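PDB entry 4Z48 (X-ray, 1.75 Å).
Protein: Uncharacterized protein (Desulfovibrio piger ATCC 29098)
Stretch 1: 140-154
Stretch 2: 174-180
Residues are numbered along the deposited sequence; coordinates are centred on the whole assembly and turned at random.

Stretch 1, residues 140-154: EENVDGIDCYILERT
Stretch 2 174-180: TLLRLRA

Stretch 1 is a β-hairpin. Its strands, 140-143 and 146-154, are joined by a type I' turn from V143 to I146. D144 (phi/psi 48/55) and G145 (84/-8) both have positive phi, which by itself favours glycine at 145. Four backbone hydrogen bonds pair the strands: E141 N to C148 O (3.1 Å), C148 N to E141 O (3.0 Å), V143 N to I146 O (2.8 Å) and I146 N to V143 O (3.1 Å). The CA-to-CB bonds of N142 and D147 point away from stretch 2; N142 ND2 donates to D147 OD1 at 2.9 Å. N142 OD1 also accepts a weak bond from G145 N at 3.1 Å.

Stretch 2 begins as loop. L175 has positive phi (71/18), and the chain turns a corner at L178 (-103/-37) before extending through R179 and A180. The closest backbone register is C148 with L178, their CA atoms 8.0 Å apart. No hydrogen bond crosses between the stretches; the closest contacts are all between side chains, and 367 Å² is buried in total.

L178 (chi1 t, chi2 p) is its centre. Its CD2 lies 3.8 Å from V143 CB and 3.6 Å from C148 SG. Its CD1 lies 3.9 Å from I146 CD1. V143 is t; I146 and C148 are m. A smaller apolar contact joins Y149 CE2 to L175 CD2 at 4.1 Å, with the methyl oblique to the ring.

The CA-to-CB bond of R179 (t, t, p, chi4 161°) points toward the hairpin. V143 CG1 lies over one face of its guanidinium, and E141 OE1 lies at the edge. E141 OE1 to R179 NH2 is 4.1 Å, beyond a salt bridge.

R153 (p, t, t) and R177 (m, t, t) bring like charges together, NH1 of R153 being 3.1 Å from NH2 of R177. Both are donors, so they do not bond each other; each is hydrogen-bonded elsewhere in the structure.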

ATOM      1  N   GLU A 140      -4.423   0.839  23.618  1.00 35.06           N
ATOM      2  CA  GLU A 140      -5.709   0.985  22.945  1.00 36.24           C
ATOM      3  C   GLU A 140      -6.229   2.399  23.137  1.00 42.84           C
ATOM      4  O   GLU A 140      -5.885   3.063  24.113  1.00 42.76           O
ATOM      5  CB  GLU A 140      -6.722  -0.060  23.485  1.00 38.56           C
ATOM      6  CG  GLU A 140      -6.404  -1.492  23.066  1.00 46.59           C
ATOM      7  CD  GLU A 140      -7.285  -2.584  23.639  1.00 60.21           C
ATOM      8  OE1 GLU A 140      -8.491  -2.324  23.864  1.00 53.21           O
ATOM      9  OE2 GLU A 140      -6.777  -3.713  23.834  1.00 48.41           O
ATOM     10  N   GLU A 141      -7.046   2.859  22.196  1.00 42.62           N
ATOM     11  CA  GLU A 141      -7.628   4.200  22.180  1.00 43.64           C
ATOM     12  C   GLU A 141      -8.895   4.194  21.355  1.00 47.58           C
ATOM     13  O   GLU A 141      -8.944   3.538  20.308  1.00 47.00           O
ATOM     14  CB  GLU A 141      -6.607   5.182  21.556  1.00 45.23           C
ATOM     15  CG  GLU A 141      -6.939   6.662  21.686  1.00 58.58           C
ATOM     16  CD  GLU A 141      -5.918   7.630  21.114  1.00 80.28           C
ATOM     17  OE1 GLU A 141      -4.961   7.181  20.438  1.00 72.10           O
ATOM     18  OE2 GLU A 141      -6.085   8.851  21.337  1.00 75.28           O
ATOM     19  N   ASN A 142      -9.902   4.951  21.792  1.00 44.99           N
ATOM     20  CA  ASN A 142     -11.139   5.100  21.025  1.00 44.94           C
ATOM     21  C   ASN A 142     -10.945   6.300  20.094  1.00 48.87           C
ATOM     22  O   ASN A 142     -10.746   7.424  20.573  1.00 49.02           O
ATOM     23  CB  ASN A 142     -12.341   5.256  21.943  1.00 44.29           C
ATOM     24  CG  ASN A 142     -13.660   5.211  21.215  1.00 55.41           C
ATOM     25  OD1 ASN A 142     -14.110   6.209  20.646  1.00 43.64           O
ATOM     26  ND2 ASN A 142     -14.301   4.048  21.213  1.00 44.24           N
ATOM     27  N   VAL A 143     -10.924   6.048  18.770  1.00 44.58           N
ATOM     28  CA  VAL A 143     -10.676   7.072  17.739  1.00 44.20           C
ATOM     29  C   VAL A 143     -11.983   7.319  16.958  1.00 50.31           C
ATOM     30  O   VAL A 143     -12.408   6.482  16.152  1.00 49.67           O
ATOM     31  CB  VAL A 143      -9.479   6.687  16.816  1.00 46.90           C
ATOM     32  CG1 VAL A 143      -9.191   7.779  15.785  1.00 46.45           C
ATOM     33  CG2 VAL A 143      -8.222   6.382  17.633  1.00 46.54           C
ATOM     34  N   ASP A 144     -12.625   8.472  17.244  1.00 49.37           N
ATOM     35  CA  ASP A 144     -13.905   8.924  16.685  1.00 50.17           C
ATOM     36  C   ASP A 144     -14.973   7.801  16.754  1.00 53.02           C
ATOM     37  O   ASP A 144     -15.530   7.400  15.726  1.00 52.84           O
ATOM     38  CB  ASP A 144     -13.740   9.468  15.248  1.00 52.03           C
ATOM     39  CG  ASP A 144     -12.908  10.735  15.144  1.00 64.96           C
ATOM     40  OD1 ASP A 144     -13.259  11.737  15.814  1.00 66.39           O
ATOM     41  OD2 ASP A 144     -11.939  10.744  14.354  1.00 71.43           O
ATOM     42  N   GLY A 145     -15.189   7.282  17.965  1.00 48.80           N
ATOM     43  CA  GLY A 145     -16.168   6.228  18.235  1.00 47.84           C
ATOM     44  C   GLY A 145     -15.713   4.798  17.994  1.00 49.16           C
ATOM     45  O   GLY A 145     -16.446   3.868  18.349  1.00 48.52           O
ATOM     46  N   ILE A 146     -14.497   4.599  17.390  1.00 42.59           N
ATOM     47  CA  ILE A 146     -13.974   3.263  17.054  1.00 40.00           C
ATOM     48  C   ILE A 146     -12.851   2.819  18.009  1.00 41.86           C
ATOM     49  O   ILE A 146     -11.860   3.533  18.140  1.00 41.74           O
ATOM     50  CB  ILE A 146     -13.484   3.220  15.567  1.00 41.20           C
ATOM     51  CG1 ILE A 146     -14.578   3.722  14.582  1.00 40.89           C
ATOM     52  CG2 ILE A 146     -12.988   1.818  15.169  1.00 39.93           C
ATOM     53  CD1 ILE A 146     -14.095   4.761  13.593  1.00 47.46           C
ATOM     54  N   ASP A 147     -12.976   1.599  18.620  1.00 36.14           N
ATOM     55  CA  ASP A 147     -11.917   1.035  19.468  1.00 34.91           C
ATOM     56  C   ASP A 147     -10.772   0.509  18.624  1.00 34.04           C
ATOM     57  O   ASP A 147     -11.001  -0.318  17.733  1.00 32.44           O
ATOM     58  CB  ASP A 147     -12.447  -0.091  20.371  1.00 38.24           C
ATOM     59  CG  ASP A 147     -13.430   0.406  21.406  1.00 49.41           C
ATOM     60  OD1 ASP A 147     -13.152   1.461  22.031  1.00 47.92           O
ATOM     61  OD2 ASP A 147     -14.495  -0.239  21.568  1.00 56.86           O
ATOM     62  N   CYS A 148      -9.536   0.948  18.937  1.00 27.92           N
ATOM     63  CA  CYS A 148      -8.344   0.576  18.187  1.00 27.03           C
ATOM     64  C   CYS A 148      -7.224   0.088  19.072  1.00 27.34           C
ATOM     65  O   CYS A 148      -7.089   0.559  20.183  1.00 27.46           O
ATOM     66  CB  CYS A 148      -7.829   1.767  17.371  1.00 27.84           C
ATOM     67  SG  CYS A 148      -8.922   2.328  16.048  1.00 32.43           S
ATOM     68  N   TYR A 149      -6.337  -0.726  18.507  1.00 22.76           N
ATOM     69  CA  TYR A 149      -5.011  -1.036  19.061  1.00 23.25           C
ATOM     70  C   TYR A 149      -4.072   0.057  18.514  1.00 27.52           C
ATOM     71  O   TYR A 149      -4.258   0.471  17.363  1.00 25.92           O
ATOM     72  CB  TYR A 149      -4.503  -2.391  18.553  1.00 25.12           C
ATOM     73  CG  TYR A 149      -5.300  -3.611  18.907  1.00 28.15           C
ATOM     74  CD1 TYR A 149      -5.227  -4.164  20.178  1.00 29.71           C
ATOM     75  CD2 TYR A 149      -6.025  -4.298  17.934  1.00 29.59           C
ATOM     76  CE1 TYR A 149      -5.908  -5.334  20.498  1.00 29.85           C
ATOM     77  CE2 TYR A 149      -6.728  -5.464  18.248  1.00 31.14           C
ATOM     78  CZ  TYR A 149      -6.647  -5.988  19.529  1.00 36.19           C
ATOM     79  OH  TYR A 149      -7.320  -7.142  19.873  1.00 35.39           O
ATOM     80  N   ILE A 150      -3.096   0.508  19.301  1.00 24.78           N
ATOM     81  CA  ILE A 150      -2.045   1.419  18.872  1.00 24.08           C
ATOM     82  C   ILE A 150      -0.820   0.516  18.652  1.00 27.23           C
ATOM     83  O   ILE A 150      -0.301  -0.071  19.608  1.00 25.33           O
ATOM     84  CB  ILE A 150      -1.768   2.613  19.835  1.00 27.74           C
ATOM     85  CG1 ILE A 150      -3.074   3.385  20.215  1.00 28.81           C
ATOM     86  CG2 ILE A 150      -0.696   3.561  19.206  1.00 27.68           C
ATOM     87  CD1 ILE A 150      -2.986   4.102  21.567  1.00 37.70           C
ATOM     88  N   LEU A 151      -0.400   0.361  17.382  1.00 22.64           N
ATOM     89  CA  LEU A 151       0.707  -0.521  17.019  1.00 21.80           C
ATOM     90  C   LEU A 151       1.790   0.245  16.322  1.00 23.24           C
ATOM     91  O   LEU A 151       1.557   0.765  15.216  1.00 20.62           O
ATOM     92  CB  LEU A 151       0.212  -1.660  16.073  1.00 21.54           C
ATOM     93  CG  LEU A 151       1.272  -2.728  15.699  1.00 25.52           C
ATOM     94  CD1 LEU A 151       1.796  -3.454  16.949  1.00 24.96           C
ATOM     95  CD2 LEU A 151       0.693  -3.752  14.735  1.00 26.44           C
ATOM     96  N   GLU A 152       2.960   0.330  16.949  1.00 21.06           N
ATOM     97  CA  GLU A 152       4.110   0.973  16.333  1.00 22.24           C
ATOM     98  C   GLU A 152       4.926  -0.079  15.636  1.00 26.48           C
ATOM     99  O   GLU A 152       5.112  -1.174  16.191  1.00 25.36           O
ATOM    100  CB  GLU A 152       4.986   1.702  17.368  1.00 25.07           C
ATOM    101  CG  GLU A 152       4.340   2.918  18.012  1.00 41.45           C
ATOM    102  CD  GLU A 152       5.280   3.855  18.755  1.00 62.09           C
ATOM    103  OE1 GLU A 152       6.520   3.708  18.625  1.00 50.04           O
ATOM    104  OE2 GLU A 152       4.769   4.768  19.443  1.00 54.82           O
ATOM    105  N   ARG A 153       5.419   0.230  14.443  1.00 23.99           N
ATOM    106  CA  ARG A 153       6.311  -0.684  13.738  1.00 24.86           C
ATOM    107  C   ARG A 153       7.510   0.103  13.221  1.00 29.17           C
ATOM    108  O   ARG A 153       7.351   1.220  12.760  1.00 29.68           O
ATOM    109  CB  ARG A 153       5.593  -1.502  12.649  1.00 24.12           C
ATOM    110  CG  ARG A 153       5.315  -0.826  11.339  1.00 30.26           C
ATOM    111  CD  ARG A 153       4.714  -1.806  10.369  1.00 31.27           C
ATOM    112  NE  ARG A 153       4.409  -1.142   9.109  1.00 28.03           N
ATOM    113  CZ  ARG A 153       3.740  -1.698   8.107  1.00 43.96           C
ATOM    114  NH1 ARG A 153       3.268  -2.934   8.220  1.00 24.31           N
ATOM    115  NH2 ARG A 153       3.507  -1.013   6.998  1.00 39.57           N
ATOM    116  N   THR A 154       8.707  -0.441  13.428  1.00 27.20           N
ATOM    117  CA  THR A 154       9.973   0.166  13.041  1.00 27.07           C
ATOM    118  C   THR A 154      10.618  -0.769  12.034  1.00 30.57           C
ATOM    119  O   THR A 154      10.684  -1.969  12.301  1.00 29.29           O
ATOM    120  CB  THR A 154      10.853   0.409  14.301  1.00 36.41           C
ATOM    121  OG1 THR A 154      10.140   1.228  15.214  1.00 35.38           O
ATOM    122  CG2 THR A 154      12.144   1.124  13.986  1.00 38.39           C
ATOM    123  N   THR A 174     -12.141  -5.530  12.879  1.00 24.89           N
ATOM    124  CA  THR A 174     -11.798  -6.023  11.545  1.00 23.50           C
ATOM    125  C   THR A 174     -10.271  -6.242  11.348  1.00 26.98           C
ATOM    126  O   THR A 174      -9.878  -6.895  10.386  1.00 27.01           O
ATOM    127  CB  THR A 174     -12.331  -5.043  10.506  1.00 29.01           C
ATOM    128  OG1 THR A 174     -11.608  -3.813  10.607  1.00 27.26           O
ATOM    129  CG2 THR A 174     -13.839  -4.816  10.642  1.00 27.43           C
ATOM    130  N   LEU A 175      -9.426  -5.657  12.214  1.00 22.06           N
ATOM    131  CA  LEU A 175      -7.951  -5.757  12.128  1.00 21.98           C
ATOM    132  C   LEU A 175      -7.414  -4.945  10.935  1.00 22.45           C
ATOM    133  O   LEU A 175      -6.269  -5.119  10.520  1.00 23.70           O
ATOM    134  CB  LEU A 175      -7.440  -7.229  12.136  1.00 22.83           C
ATOM    135  CG  LEU A 175      -7.853  -7.989  13.418  1.00 27.47           C
ATOM    136  CD1 LEU A 175      -7.463  -9.475  13.373  1.00 28.62           C
ATOM    137  CD2 LEU A 175      -7.272  -7.312  14.660  1.00 30.82           C
ATOM    138  N   LEU A 176      -8.250  -4.020  10.418  1.00 20.62           N
ATOM    139  CA  LEU A 176      -7.838  -3.097   9.371  1.00 19.55           C
ATOM    140  C   LEU A 176      -7.331  -1.832  10.017  1.00 23.39           C
ATOM    141  O   LEU A 176      -7.874  -1.433  11.034  1.00 22.11           O
ATOM    142  CB  LEU A 176      -9.011  -2.757   8.417  1.00 19.78           C
ATOM    143  CG  LEU A 176      -9.479  -3.871   7.475  1.00 23.79           C
ATOM    144  CD1 LEU A 176     -10.586  -3.349   6.561  1.00 23.45           C
ATOM    145  CD2 LEU A 176      -8.316  -4.445   6.649  1.00 23.59           C
ATOM    146  N   ARG A 177      -6.360  -1.150   9.386  1.00 20.23           N
ATOM    147  CA  ARG A 177      -5.901   0.151   9.885  1.00 20.70           C
ATOM    148  C   ARG A 177      -7.034   1.169   9.738  1.00 24.59           C
ATOM    149  O   ARG A 177      -7.766   1.114   8.743  1.00 22.43           O
ATOM    150  CB  ARG A 177      -4.699   0.644   9.048  1.00 19.89           C
ATOM    151  CG  ARG A 177      -3.460  -0.225   9.176  1.00 21.87           C
ATOM    152  CD  ARG A 177      -2.412   0.065   8.080  1.00 18.54           C
ATOM    153  NE  ARG A 177      -1.179  -0.692   8.407  1.00 29.81           N
ATOM    154  CZ  ARG A 177      -0.969  -1.970   8.084  1.00 45.86           C
ATOM    155  NH1 ARG A 177      -1.872  -2.646   7.382  1.00 32.08           N
ATOM    156  NH2 ARG A 177       0.150  -2.579   8.450  1.00 37.53           N
ATOM    157  N   LEU A 178      -7.159   2.084  10.705  1.00 20.35           N
ATOM    158  CA  LEU A 178      -8.062   3.212  10.665  1.00 22.17           C
ATOM    159  C   LEU A 178      -7.253   4.475  10.345  1.00 23.62           C
ATOM    160  O   LEU A 178      -7.691   5.308   9.570  1.00 23.66           O
ATOM    161  CB  LEU A 178      -8.822   3.342  11.997  1.00 23.91           C
ATOM    162  CG  LEU A 178      -9.733   4.549  12.203  1.00 30.78           C
ATOM    163  CD1 LEU A 178     -10.966   4.462  11.345  1.00 32.27           C
ATOM    164  CD2 LEU A 178     -10.162   4.649  13.649  1.00 34.17           C
ATOM    165  N   ARG A 179      -6.039   4.572  10.871  1.00 20.88           N
ATOM    166  CA  ARG A 179      -5.177   5.720  10.709  1.00 21.18           C
ATOM    167  C   ARG A 179      -3.728   5.269  10.885  1.00 23.40           C
ATOM    168  O   ARG A 179      -3.458   4.251  11.560  1.00 22.74           O
ATOM    169  CB  ARG A 179      -5.592   6.790  11.767  1.00 28.37           C
ATOM    170  CG  ARG A 179      -4.617   7.938  12.056  1.00 41.06           C
ATOM    171  CD  ARG A 179      -5.196   8.990  13.000  1.00 54.05           C
ATOM    172  NE  ARG A 179      -5.288   8.521  14.392  1.00 56.07           N
ATOM    173  CZ  ARG A 179      -5.406   9.314  15.457  1.00 68.23           C
ATOM    174  NH1 ARG A 179      -5.437  10.633  15.313  1.00 60.55           N
ATOM    175  NH2 ARG A 179      -5.491   8.793  16.673  1.00 50.80           N
ATOM    176  N   ALA A 180      -2.797   5.995  10.268  1.00 20.57           N
ATOM    177  CA  ALA A 180      -1.369   5.751  10.494  1.00 18.43           C
ATOM    178  C   ALA A 180      -0.560   7.023  10.281  1.00 22.97           C
ATOM    179  O   ALA A 180      -0.891   7.865   9.432  1.00 20.33           O
ATOM    180  CB  ALA A 180      -0.828   4.617   9.639  1.00 19.67           C
TER